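Local coordinates for protein putative HTH-type transcriptional regulator YwnA (Bacillus subtilis subsp. subtilis, PDB 1XD7) that probably binds DNA as a transcriptional regulator of the Rrf2 family, using a winged helix-turn-helix domain, at residues S6-A11 with E75-V80; L17-E22 with A62-D67; D67-S72 with S126-M131. One frame throughout, in Å; residues are numbered along the deposited sequence.

Interaction 1 of 3, residues S6-A11 with E75-V80; sequences SRLAVA and EVYRAV
In the winged-helix domain of YwnA, the first turn of helix 7-19 packs against the later part of helix 73-80. The two short segments cross steeply, at 115°, with their axes 9.3 Å apart at closest approach. No hydrogen bond spans the interface, so fit between apolar branches holds it together. Val76 is the meeting point. Its CG1 branch, anti to its own backbone N, reaches the methyl of Ala11, with Val76 CG1 to Ala11 CB at 3.7 Å. The same CG1 methyl touches the tip of Leu8, where Leu8 CD2 lies 3.9 Å from Val76 CG1, the two side chains crossing at about a right angle. Leu8 gets there because its CG is anti to the backbone N, a torsion that carries the branch across although its CB points neither toward helix 73-80 nor away from it. Its stem meets Tyr77 at the rim of the ring: Leu8 CG is 4.4 Å from Tyr77 CD1 and near the ring plane, so this is an edge contact and not packing on a face. Val80 closes the other flank with both methyls. Val80 CG1 rests 4.0 Å from Ala11 CB, while CG2, in the crowded position between N and carbonyl carbon, faces the backbone of Arg7 and Leu8. Arg7 contributes aliphatic chain rather than charge, bringing its CD to 3.5 Å from Val80 O as the extended side chain runs on. Around this seam, Met43 of helix 37-49, within the predicted DNA-binding motif, touches Arg7 and Val80; Leu122 of helix 98-122 touches Leu8 and Tyr77; and Phe111 of the second subunit packs on Leu8.

Interaction 2 of 3, residues L17-E22 with A62-D67; sequences LISMDE and ASLKKD
One methyl group does most of the work where the end of helix 7-19 meets the wing of this winged-helix domain. Ile18 is buried, and its CG2, anti to the backbone N, presses on the strand backbone: Ile18 CG2 to Ser63 CA is 3.5 Å, closer than carbons usually pack. The same methyl sits 3.6 Å from Ala62 O and 4.0 Å from Leu64 CD2, so it follows the chain of three successive residues. The grip is thus on main chain as much as on side chains, and no hydrogen bond crosses. Beside it Ser19 adds a light touch, its OG 4.2 Å from Leu64 CD1, with the hydroxyl engaged by a hydrogen bond to Leu15 O in its own helix. The solvent side is much looser. Past the helix the chain turns at Asp21, whose phi is positive (44°) and whose N donates to Ile18 O. CG, anti to the backbone N, brings the carboxylate closer to the strand than CB, yet Asp21 OD1 comes no nearer to Ser63 CB than 4.0 Å, a grazing approach at the exposed carboxylate. Strand 63-64 is itself held by its antiparallel partner, strand 53-54, through backbone bonding between Ser63 and Thr54. Leu53 of that partner touches both Ile18 and Leu64, while Leu127 of helix 127-130 bears on Ser19 and Leu64, so the end of helix 7-19 and the wing hairpin meet beside the C-terminal helical turn.

Interaction 3 of 3, residues D67-S72 with S126-M131; sequences DPADIS and SLKDVM
The carbonyl plane of Pro68 receives Lys128 N from above, 58° out of the plane, in a bond of 2.9 Å from Lys128 N to Pro68 O; the carbonyl of Ile71 is instead met end-on, Leu127 N lying nearly along its C=O axis with Leu127 N to Ile71 O at 2.8 Å. This second bond is bent at the hydrogen (133°), whereas the one from Lys128 N is straighter (160°). A third flat group, the Asp67 carboxylate, uses the anti lone pair of OD1 to accept from Ala69 N, forming an Asx turn. In this winged-helix domain the two carbonyls of the loop between wing and helix 73-80 thus receive the first N-H groups of helix 127-130, N-capped by Ser126. Its hydroxyl works twice: OG accepts from Asp129 N at 2.7 Å, and donates to the anti lone pair of Asp129 OD2, Ser126 OG to Asp129 OD2 being a very short 2.4 Å. An alanine in place of Ser126 would remove both bonds, and would probably leave the first turn less firmly held. Apolar groups pack alongside. Pro68 CB meets two tips, Met131 CE at 3.8 Å and Leu127 CD1 at 3.9 Å, with the Met131 chain bent at its last torsion and crossing the proline obliquely. Ile71 and Leu127 lie side by side, pointing the same way, and Leu127 also touches Ser16. On the exposed side, the extended Lys128 chain lays its CD against Ala69 CB.

Burial and chemistry do not run in step: hydrogen bonds appear only in the partly buried interaction 3. Interaction 1, its centre about 2 Å from that of the chain, is core: apolar branches between two helices. Interaction 2 uses the far end of the same helix 7-19 at the surface, pressing a methyl onto strand backbone. Interaction 3 adds main-chain hydrogen bonds that join a loop to the C-terminal helical turn. The segments of interactions 2 and 3 overlap at Asp67, which touches neither partner, and the two contacts meet through Leu64 with Ile71; interaction 3 reaches interaction 1 where Ile71 meets Val76. Segment 67-72, which follows the wing strand and leads into helix 73-80, borders both of the other contacts.

Interaction 1 of 3, residues S6-A11 with E75-V80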
loop_
_atom_site.group_PDB
_atom_site.type_symbol
_atom_site.label_atom_id
_atom_site.label_comp_id
_atom_site.label_asym_id
_atom_site.label_seq_id
_atom_site.Cartn_x
_atom_site.Cartn_y
_atom_site.Cartn_z
ATOM N N SER A 6 -4.444 0.336 -9.103
ATOM C CA SER A 6 -3.890 1.669 -8.736
ATOM C C SER A 6 -4.114 2.718 -9.830
ATOM O O SER A 6 -3.990 2.434 -11.023
ATOM C CB SER A 6 -2.396 1.539 -8.431
ATOM O OG SER A 6 -1.717 0.850 -9.470
ATOM N N ARG A 7 -4.448 3.934 -9.408
ATOM C CA ARG A 7 -4.708 5.046 -10.321
ATOM C C ARG A 7 -3.390 5.674 -10.755
ATOM O O ARG A 7 -3.342 6.473 -11.692
ATOM C CB ARG A 7 -5.545 6.118 -9.616
ATOM C CG ARG A 7 -6.738 5.601 -8.830
ATOM C CD ARG A 7 -7.585 6.748 -8.262
ATOM N NE ARG A 7 -8.733 6.249 -7.506
ATOM C CZ ARG A 7 -9.754 7.005 -7.109
ATOM N NH1 ARG A 7 -9.775 8.302 -7.400
ATOM N NH2 ARG A 7 -10.755 6.465 -6.419
ATOM N N LEU A 8 -2.328 5.317 -10.041
ATOM C CA LEU A 8 -0.998 5.848 -10.296
ATOM C C LEU A 8 -0.525 5.318 -11.640
ATOM O O LEU A 8 -0.047 6.063 -12.507
ATOM C CB LEU A 8 -0.062 5.376 -9.189
ATOM C CG LEU A 8 1.228 6.127 -8.890
ATOM C CD1 LEU A 8 2.275 5.091 -8.552
ATOM C CD2 LEU A 8 1.671 6.967 -10.049
ATOM N N ALA A 9 -0.664 4.014 -11.800
ATOM C CA ALA A 9 -0.274 3.371 -13.033
ATOM C C ALA A 9 -1.040 4.018 -14.184
ATOM O O ALA A 9 -0.447 4.519 -15.148
ATOM C CB ALA A 9 -0.584 1.889 -12.959
ATOM N N VAL A 10 -2.365 4.030 -14.082
ATOM C CA VAL A 10 -3.161 4.624 -15.150
ATOM C C VAL A 10 -2.743 6.071 -15.378
ATOM O O VAL A 10 -2.701 6.546 -16.522
ATOM C CB VAL A 10 -4.684 4.521 -14.835
ATOM C CG1 VAL A 10 -5.484 5.420 -15.738
ATOM C CG2 VAL A 10 -5.143 3.072 -15.022
ATOM N N ALA A 11 -2.416 6.778 -14.302
ATOM C CA ALA A 11 -2.002 8.160 -14.476
ATOM C C ALA A 11 -0.664 8.212 -15.218
ATOM O O ALA A 11 -0.419 9.129 -15.990
ATOM C CB ALA A 11 -1.899 8.862 -13.133
ATOM N N GLU A 75 4.772 12.971 -6.907
ATOM C CA GLU A 75 4.031 14.156 -7.348
ATOM C C GLU A 75 2.753 13.725 -8.069
ATOM O O GLU A 75 1.697 14.344 -7.909
ATOM C CB GLU A 75 4.914 14.995 -8.285
ATOM C CG GLU A 75 4.324 16.322 -8.759
ATOM C CD GLU A 75 5.391 17.254 -9.350
ATOM O OE1 GLU A 75 6.584 16.878 -9.374
ATOM O OE2 GLU A 75 5.047 18.373 -9.784
ATOM N N VAL A 76 2.855 12.657 -8.857
ATOM C CA VAL A 76 1.714 12.135 -9.601
ATOM C C VAL A 76 0.724 11.503 -8.643
ATOM O O VAL A 76 -0.487 11.698 -8.752
ATOM C CB VAL A 76 2.137 11.038 -10.603
ATOM C CG1 VAL A 76 0.918 10.532 -11.352
ATOM C CG2 VAL A 76 3.175 11.573 -11.562
ATOM N N TYR A 77 1.263 10.724 -7.717
ATOM C CA TYR A 77 0.480 10.031 -6.712
ATOM C C TYR A 77 -0.530 10.926 -6.000
ATOM O O TYR A 77 -1.727 10.676 -6.048
ATOM C CB TYR A 77 1.416 9.418 -5.680
ATOM C CG TYR A 77 0.709 8.672 -4.568
ATOM C CD1 TYR A 77 0.052 7.465 -4.813
ATOM C CD2 TYR A 77 0.728 9.158 -3.259
ATOM C CE1 TYR A 77 -0.565 6.755 -3.774
ATOM C CE2 TYR A 77 0.114 8.456 -2.212
ATOM C CZ TYR A 77 -0.527 7.255 -2.475
ATOM O OH TYR A 77 -1.107 6.550 -1.435
ATOM N N ARG A 78 -0.040 11.963 -5.330
ATOM C CA ARG A 78 -0.912 12.876 -4.600
ATOM C C ARG A 78 -2.033 13.417 -5.461
ATOM O O ARG A 78 -3.184 13.459 -5.033
ATOM C CB ARG A 78 -0.116 14.045 -4.021
ATOM C CG ARG A 78 0.019 14.017 -2.501
ATOM C CD ARG A 78 0.468 15.380 -1.981
ATOM N NE ARG A 78 -0.624 16.250 -1.527
ATOM C CZ ARG A 78 -1.733 16.533 -2.214
ATOM N NH1 ARG A 78 -1.942 16.015 -3.416
ATOM N NH2 ARG A 78 -2.639 17.352 -1.694
ATOM N N ALA A 79 -1.700 13.834 -6.677
ATOM C CA ALA A 79 -2.701 14.374 -7.586
ATOM C C ALA A 79 -3.853 13.405 -7.821
ATOM O O ALA A 79 -4.981 13.834 -8.013
ATOM C CB ALA A 79 -2.060 14.746 -8.908
ATOM N N VAL A 80 -3.581 12.105 -7.801
ATOM C CA VAL A 80 -4.634 11.114 -8.022
ATOM C C VAL A 80 -4.894 10.298 -6.756
ATOM O O VAL A 80 -5.612 9.297 -6.781
ATOM C CB VAL A 80 -4.253 10.133 -9.157
ATOM C CG1 VAL A 80 -4.144 10.867 -10.495
ATOM C CG2 VAL A 80 -2.943 9.456 -8.818
#

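Interaction 2 of 3, residues L17-E22 with A62-D67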
loop_
_atom_site.group_PDB
_atom_site.type_symbol
_atom_site.label_atom_id
_atom_site.label_comp_id
_atom_site.label_asym_id
_atom_site.label_seq_id
_atom_site.Cartn_x
_atom_site.Cartn_y
_atom_site.Cartn_z
ATOM N N LEU A 17 2.077 8.834 -22.782
ATOM C CA LEU A 17 1.602 9.152 -24.118
ATOM C C LEU A 17 1.533 10.648 -24.323
ATOM O O LEU A 17 1.844 11.147 -25.412
ATOM C CB LEU A 17 0.224 8.545 -24.353
ATOM C CG LEU A 17 0.144 7.055 -24.035
ATOM C CD1 LEU A 17 -1.277 6.568 -24.242
ATOM C CD2 LEU A 17 1.114 6.300 -24.915
ATOM N N ILE A 18 1.116 11.374 -23.291
ATOM C CA ILE A 18 1.028 12.813 -23.438
ATOM C C ILE A 18 2.425 13.332 -23.642
ATOM O O ILE A 18 2.611 14.367 -24.270
ATOM C CB ILE A 18 0.386 13.493 -22.218
ATOM C CG1 ILE A 18 -1.102 13.156 -22.184
ATOM C CG2 ILE A 18 0.530 15.009 -22.306
ATOM C CD1 ILE A 18 -1.913 13.963 -21.170
ATOM N N SER A 19 3.409 12.604 -23.125
ATOM C CA SER A 19 4.794 13.020 -23.283
ATOM C C SER A 19 5.023 13.367 -24.743
ATOM O O SER A 19 5.478 14.460 -25.063
ATOM C CB SER A 19 5.767 11.902 -22.902
ATOM O OG SER A 19 5.794 11.671 -21.509
ATOM N N MET A 20 4.690 12.425 -25.621
ATOM C CA MET A 20 4.872 12.591 -27.059
ATOM C C MET A 20 4.266 13.849 -27.631
ATOM O O MET A 20 4.620 14.275 -28.731
ATOM C CB MET A 20 4.315 11.376 -27.771
ATOM C CG MET A 20 5.093 10.152 -27.407
ATOM S SD MET A 20 4.306 8.655 -27.870
ATOM C CE MET A 20 5.120 7.561 -26.696
ATOM N N ASP A 21 3.347 14.441 -26.887
ATOM C CA ASP A 21 2.701 15.666 -27.318
ATOM C C ASP A 21 2.305 15.607 -28.784
ATOM O O ASP A 21 2.960 16.199 -29.645
ATOM C CB ASP A 21 3.635 16.843 -27.073
ATOM C CG ASP A 21 3.031 18.152 -27.497
ATOM O OD1 ASP A 21 1.833 18.372 -27.198
ATOM O OD2 ASP A 21 3.757 18.960 -28.122
ATOM N N GLU A 22 1.224 14.885 -29.049
ATOM C CA GLU A 22 0.703 14.720 -30.395
ATOM C C GLU A 22 -0.755 15.120 -30.484
ATOM O O GLU A 22 -1.503 14.575 -31.300
ATOM C CB GLU A 22 0.847 13.271 -30.844
ATOM C CG GLU A 22 2.258 12.897 -31.187
ATOM C CD GLU A 22 2.890 13.909 -32.123
ATOM O OE1 GLU A 22 2.279 14.226 -33.169
ATOM O OE2 GLU A 22 3.999 14.393 -31.807
ATOM N N ALA A 62 -4.221 17.434 -23.774
ATOM C CA ALA A 62 -3.476 18.481 -23.094
ATOM C C ALA A 62 -1.999 18.160 -23.201
ATOM O O ALA A 62 -1.580 17.391 -24.065
ATOM C CB ALA A 62 -3.883 18.547 -21.634
ATOM N N SER A 63 -1.208 18.735 -22.308
ATOM C CA SER A 63 0.214 18.471 -22.329
ATOM C C SER A 63 0.896 18.782 -21.008
ATOM O O SER A 63 0.350 19.484 -20.158
ATOM C CB SER A 63 0.852 19.257 -23.470
ATOM O OG SER A 63 0.258 20.532 -23.560
ATOM N N LEU A 64 2.102 18.249 -20.850
ATOM C CA LEU A 64 2.875 18.441 -19.634
ATOM C C LEU A 64 3.162 19.898 -19.374
ATOM O O LEU A 64 3.563 20.626 -20.276
ATOM C CB LEU A 64 4.201 17.689 -19.717
ATOM C CG LEU A 64 4.110 16.205 -20.061
ATOM C CD1 LEU A 64 5.450 15.520 -19.787
ATOM C CD2 LEU A 64 3.003 15.572 -19.241
ATOM N N LYS A 65 2.953 20.323 -18.136
ATOM C CA LYS A 65 3.228 21.701 -17.783
ATOM C C LYS A 65 4.730 21.800 -17.647
ATOM O O LYS A 65 5.314 22.851 -17.885
ATOM C CB LYS A 65 2.568 22.076 -16.461
ATOM C CG LYS A 65 2.620 23.567 -16.156
ATOM C CD LYS A 65 1.819 23.904 -14.900
ATOM C CE LYS A 65 1.563 25.400 -14.775
ATOM N NZ LYS A 65 0.677 25.903 -15.867
ATOM N N LYS A 66 5.356 20.692 -17.269
ATOM C CA LYS A 66 6.801 20.672 -17.124
ATOM C C LYS A 66 7.439 19.459 -17.763
ATOM O O LYS A 66 6.766 18.553 -18.247
ATOM C CB LYS A 66 7.211 20.722 -15.647
ATOM C CG LYS A 66 6.524 19.696 -14.755
ATOM C CD LYS A 66 7.273 19.440 -13.432
ATOM C CE LYS A 66 7.819 20.703 -12.796
ATOM N NZ LYS A 66 6.819 21.803 -12.779
ATOM N N ASP A 67 8.758 19.454 -17.743
ATOM C CA ASP A 67 9.530 18.378 -18.302
ATOM C C ASP A 67 9.466 17.107 -17.457
ATOM O O ASP A 67 9.569 17.154 -16.231
ATOM C CB ASP A 67 10.971 18.832 -18.434
ATOM C CG ASP A 67 11.828 17.809 -19.106
ATOM O OD1 ASP A 67 12.023 16.718 -18.528
ATOM O OD2 ASP A 67 12.301 18.095 -20.226
#

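Interaction 3 of 3, residues D67-S72 with S126-M131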
loop_
_atom_site.group_PDB
_atom_site.type_symbol
_atom_site.label_atom_id
_atom_site.label_comp_id
_atom_site.label_asym_id
_atom_site.label_seq_id
_atom_site.Cartn_x
_atom_site.Cartn_y
_atom_site.Cartn_z
ATOM N N ASP A 67 8.758 19.454 -17.743
ATOM C CA ASP A 67 9.530 18.378 -18.302
ATOM C C ASP A 67 9.466 17.107 -17.457
ATOM O O ASP A 67 9.569 17.154 -16.231
ATOM C CB ASP A 67 10.971 18.832 -18.434
ATOM C CG ASP A 67 11.828 17.809 -19.106
ATOM O OD1 ASP A 67 12.023 16.718 -18.528
ATOM O OD2 ASP A 67 12.301 18.095 -20.226
ATOM N N PRO A 68 9.324 15.949 -18.114
ATOM C CA PRO A 68 9.238 14.600 -17.545
ATOM C C PRO A 68 10.298 14.289 -16.493
ATOM O O PRO A 68 10.130 13.389 -15.658
ATOM C CB PRO A 68 9.408 13.706 -18.767
ATOM C CG PRO A 68 8.783 14.504 -19.846
ATOM C CD PRO A 68 9.266 15.897 -19.587
ATOM N N ALA A 69 11.407 15.008 -16.563
ATOM C CA ALA A 69 12.498 14.785 -15.632
ATOM C C ALA A 69 12.214 15.545 -14.353
ATOM O O ALA A 69 12.855 15.327 -13.341
ATOM C CB ALA A 69 13.817 15.251 -16.245
ATOM N N ASP A 70 11.241 16.438 -14.418
ATOM C CA ASP A 70 10.864 17.235 -13.268
ATOM C C ASP A 70 9.513 16.798 -12.728
ATOM O O ASP A 70 8.836 17.573 -12.051
ATOM C CB ASP A 70 10.784 18.706 -13.660
ATOM C CG ASP A 70 12.067 19.207 -14.273
ATOM O OD1 ASP A 70 12.016 20.259 -14.947
ATOM O OD2 ASP A 70 13.120 18.550 -14.077
ATOM N N ILE A 71 9.110 15.569 -13.027
ATOM C CA ILE A 71 7.823 15.084 -12.556
ATOM C C ILE A 71 8.020 13.811 -11.792
ATOM O O ILE A 71 8.234 12.755 -12.378
ATOM C CB ILE A 71 6.868 14.795 -13.710
ATOM C CG1 ILE A 71 6.831 15.991 -14.671
ATOM C CG2 ILE A 71 5.479 14.531 -13.160
ATOM C CD1 ILE A 71 5.918 15.804 -15.863
ATOM N N SER A 72 7.942 13.906 -10.472
ATOM C CA SER A 72 8.145 12.737 -9.633
ATOM C C SER A 72 6.897 11.882 -9.583
ATOM O O SER A 72 5.790 12.393 -9.712
ATOM C CB SER A 72 8.505 13.179 -8.215
ATOM O OG SER A 72 7.445 13.942 -7.666
ATOM N N SER A 126 11.277 9.519 -11.582
ATOM C CA SER A 126 10.696 10.606 -12.358
ATOM C C SER A 126 9.893 9.984 -13.494
ATOM O O SER A 126 9.971 8.785 -13.741
ATOM C CB SER A 126 11.794 11.475 -12.969
ATOM O OG SER A 126 12.447 10.792 -14.032
ATOM N N LEU A 127 9.119 10.798 -14.183
ATOM C CA LEU A 127 8.344 10.295 -15.297
ATOM C C LEU A 127 9.372 9.791 -16.323
ATOM O O LEU A 127 9.247 8.690 -16.864
ATOM C CB LEU A 127 7.521 11.424 -15.908
ATOM C CG LEU A 127 6.297 11.005 -16.730
ATOM C CD1 LEU A 127 6.010 12.081 -17.758
ATOM C CD2 LEU A 127 6.517 9.651 -17.392
ATOM N N LYS A 128 10.394 10.610 -16.559
ATOM C CA LYS A 128 11.449 10.260 -17.498
ATOM C C LYS A 128 12.034 8.928 -17.110
ATOM O O LYS A 128 12.231 8.045 -17.943
ATOM C CB LYS A 128 12.553 11.310 -17.490
ATOM C CG LYS A 128 13.710 10.964 -18.425
ATOM C CD LYS A 128 14.644 12.154 -18.640
ATOM C CE LYS A 128 15.756 11.835 -19.640
ATOM N NZ LYS A 128 16.598 13.044 -19.914
ATOM N N ASP A 129 12.306 8.787 -15.827
ATOM C CA ASP A 129 12.859 7.559 -15.323
ATOM C C ASP A 129 12.097 6.342 -15.785
ATOM O O ASP A 129 12.699 5.298 -16.020
ATOM C CB ASP A 129 12.892 7.594 -13.806
ATOM C CG ASP A 129 14.166 8.176 -13.287
ATOM O OD1 ASP A 129 15.053 7.390 -12.913
ATOM O OD2 ASP A 129 14.295 9.414 -13.276
ATOM N N VAL A 130 10.778 6.433 -15.914
ATOM C CA VAL A 130 10.076 5.241 -16.365
ATOM C C VAL A 130 10.092 5.155 -17.887
ATOM O O VAL A 130 10.187 4.066 -18.445
ATOM C CB VAL A 130 8.626 5.184 -15.844
ATOM C CG1 VAL A 130 8.634 5.232 -14.334
ATOM C CG2 VAL A 130 7.823 6.319 -16.402
ATOM N N MET A 131 10.018 6.298 -18.559
ATOM C CA MET A 131 10.044 6.310 -20.021
ATOM C C MET A 131 11.449 6.031 -20.587
ATOM O O MET A 131 12.282 6.935 -20.695
ATOM C CB MET A 131 9.532 7.654 -20.549
ATOM C CG MET A 131 8.048 7.811 -20.394
ATOM S SD MET A 131 7.413 9.257 -21.152
ATOM C CE MET A 131 8.121 10.478 -20.238
#